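Local coordinates for protein probable diphthine synthase (Aeropyrum pernix, PDB 1WDE) that probably methylates a modified histidine of translation elongation factor 2 three times, using S-adenosyl-L-methionine, to form diphthine on the way to diphthamide, at residues 13-18 and 25-30. Numbering follows the deposited sequence.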
loop_
_atom_site.group_PDB
_atom_site.type_symbol
_atom_site.label_atom_id
_atom_site.label_comp_id
_atom_site.label_asym_id
_atom_site.label_seq_id
_atom_site.Cartn_x
_atom_site.Cartn_y
_atom_site.Cartn_z
ATOM N N VAL A 13 -10.395 6.536 -12.154
ATOM C CA VAL A 13 -9.854 5.392 -12.869
ATOM C C VAL A 13 -8.523 4.798 -12.384
ATOM O O VAL A 13 -7.512 5.498 -12.296
ATOM C CB VAL A 13 -9.687 5.785 -14.358
ATOM C CG1 VAL A 13 -9.409 4.557 -15.211
ATOM C CG2 VAL A 13 -10.944 6.521 -14.841
ATOM N N GLY A 14 -8.527 3.500 -12.087
ATOM C CA GLY A 14 -7.299 2.832 -11.684
ATOM C C GLY A 14 -6.607 2.406 -12.977
ATOM O O GLY A 14 -7.209 1.764 -13.835
ATOM N N TRP A 15 -5.343 2.768 -13.127
ATOM C CA TRP A 15 -4.587 2.453 -14.330
ATOM C C TRP A 15 -3.681 1.208 -14.232
ATOM O O TRP A 15 -3.069 0.811 -15.218
ATOM C CB TRP A 15 -3.726 3.665 -14.694
ATOM C CG TRP A 15 -3.468 3.828 -16.163
ATOM C CD1 TRP A 15 -2.265 3.756 -16.796
ATOM C CD2 TRP A 15 -4.441 4.123 -17.178
ATOM N NE1 TRP A 15 -2.422 3.991 -18.145
ATOM C CE2 TRP A 15 -3.746 4.217 -18.406
ATOM C CE3 TRP A 15 -5.830 4.315 -17.167
ATOM C CZ2 TRP A 15 -4.393 4.495 -19.617
ATOM C CZ3 TRP A 15 -6.478 4.590 -18.371
ATOM C CH2 TRP A 15 -5.753 4.676 -19.583
ATOM N N GLY A 16 -3.612 0.572 -13.067
ATOM C CA GLY A 16 -2.711 -0.567 -12.933
ATOM C C GLY A 16 -1.355 0.024 -12.560
ATOM O O GLY A 16 -1.169 1.232 -12.672
ATOM N N TYR A 17 -0.387 -0.785 -12.143
ATOM C CA TYR A 17 0.881 -0.195 -11.722
ATOM C C TYR A 17 2.053 -0.291 -12.689
ATOM O O TYR A 17 3.182 0.017 -12.323
ATOM C CB TYR A 17 1.288 -0.770 -10.353
ATOM C CG TYR A 17 1.426 -2.269 -10.363
ATOM C CD1 TYR A 17 0.307 -3.092 -10.162
ATOM C CD2 TYR A 17 2.656 -2.872 -10.612
ATOM C CE1 TYR A 17 0.414 -4.468 -10.211
ATOM C CE2 TYR A 17 2.776 -4.268 -10.666
ATOM C CZ TYR A 17 1.653 -5.056 -10.466
ATOM O OH TYR A 17 1.752 -6.432 -10.526
ATOM N N ALA A 18 1.804 -0.712 -13.918
ATOM C CA ALA A 18 2.869 -0.793 -14.906
ATOM C C ALA A 18 2.250 -0.792 -16.288
ATOM O O ALA A 18 1.072 -1.083 -16.438
ATOM C CB ALA A 18 3.691 -2.070 -14.719
ATOM N N GLU A 25 -11.862 -1.380 -20.107
ATOM C CA GLU A 25 -12.791 -0.316 -19.733
ATOM C C GLU A 25 -12.089 0.926 -19.224
ATOM O O GLU A 25 -12.596 2.045 -19.398
ATOM C CB GLU A 25 -13.833 -0.806 -18.717
ATOM C CG GLU A 25 -13.281 -1.535 -17.495
ATOM C CD GLU A 25 -14.350 -1.744 -16.427
ATOM O OE1 GLU A 25 -15.447 -2.257 -16.751
ATOM O OE2 GLU A 25 -14.083 -1.397 -15.261
ATOM N N ALA A 26 -10.923 0.763 -18.595
ATOM C CA ALA A 26 -10.203 1.939 -18.120
ATOM C C ALA A 26 -9.675 2.724 -19.340
ATOM O O ALA A 26 -9.755 3.953 -19.391
ATOM C CB ALA A 26 -9.025 1.528 -17.222
ATOM N N LEU A 27 -9.095 1.998 -20.291
ATOM C CA LEU A 27 -8.558 2.611 -21.506
ATOM C C LEU A 27 -9.729 3.356 -22.171
ATOM O O LEU A 27 -9.632 4.548 -22.477
ATOM C CB LEU A 27 -8.000 1.525 -22.447
ATOM C CG LEU A 27 -6.689 0.804 -22.078
ATOM C CD1 LEU A 27 -6.499 -0.417 -22.938
ATOM C CD2 LEU A 27 -5.511 1.733 -22.243
ATOM N N ASP A 28 -10.841 2.647 -22.352
ATOM C CA ASP A 28 -12.049 3.218 -22.955
ATOM C C ASP A 28 -12.515 4.485 -22.214
ATOM O O ASP A 28 -12.672 5.554 -22.815
ATOM C CB ASP A 28 -13.162 2.174 -22.939
ATOM C CG ASP A 28 -14.382 2.605 -23.732
ATOM O OD1 ASP A 28 -15.440 1.950 -23.594
ATOM O OD2 ASP A 28 -14.284 3.589 -24.497
ATOM N N ALA A 29 -12.726 4.368 -20.906
ATOM C CA ALA A 29 -13.177 5.492 -20.088
ATOM C C ALA A 29 -12.364 6.762 -20.271
ATOM O O ALA A 29 -12.923 7.846 -20.434
ATOM C CB ALA A 29 -13.167 5.101 -18.604
ATOM N N VAL A 30 -11.043 6.629 -20.215
ATOM C CA VAL A 30 -10.139 7.770 -20.347
ATOM C C VAL A 30 -10.158 8.355 -21.755
ATOM O O VAL A 30 -9.962 9.557 -21.943
ATOM C CB VAL A 30 -8.690 7.358 -19.927
ATOM C CG1 VAL A 30 -7.663 8.323 -20.473
ATOM C CG2 VAL A 30 -8.595 7.338 -18.400
#
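Trp15 and Val13 pack onto Ala26, Leu27 and Val30 where the first beta-alpha-beta crossover of the tetrapyrrole methylase fold runs from strand 9-14 through helix 24-32 to strand 35-39 of the same parallel sheet. Trp15 sits in a classic beta bulge, paired together with Gly16 against Gly92. From its CB, CG is set between the usual staggered positions (chi1 -149°), and the five-membered ring stays clear of the helix, with NE1 hydrogen-bonded to Ser52 OG on helix 47-57. The six-membered ring does the touching. CE3 lies 4.1 Å from CG1 of Val13 in its own segment. Next along, CZ3 reaches CG2 of Val30 at 3.5 Å, the methyl approaching obliquely. The same CZ3 has Ala26 O at 3.5 Å, near the ring plane and at its edge; that oxygen also accepts the helical bond from Val30 N. At the far end CH2 and CZ2 each meet CD2 of Leu27 at 4.0 Å, and the leucine crosses the indole at about a right angle. An alanine in place of Trp15 would probably open a gap beside Val30 and Leu27 and leave Ser52 OG without its indole mate. Val89 of the neighbouring strand and Leu49 and Ala56 of helix 47-57 also pack on the indole. Val13 works closer to the sheet: CG1 stands anti to the backbone N (chi1 -168°) and rests on Ala26 CB at 3.7 Å. Gly14, close to Asp93 of the probable S-adenosyl-L-methionine site, adds its carbonyl, whose O lies 3.9 Å from Ala26 CB.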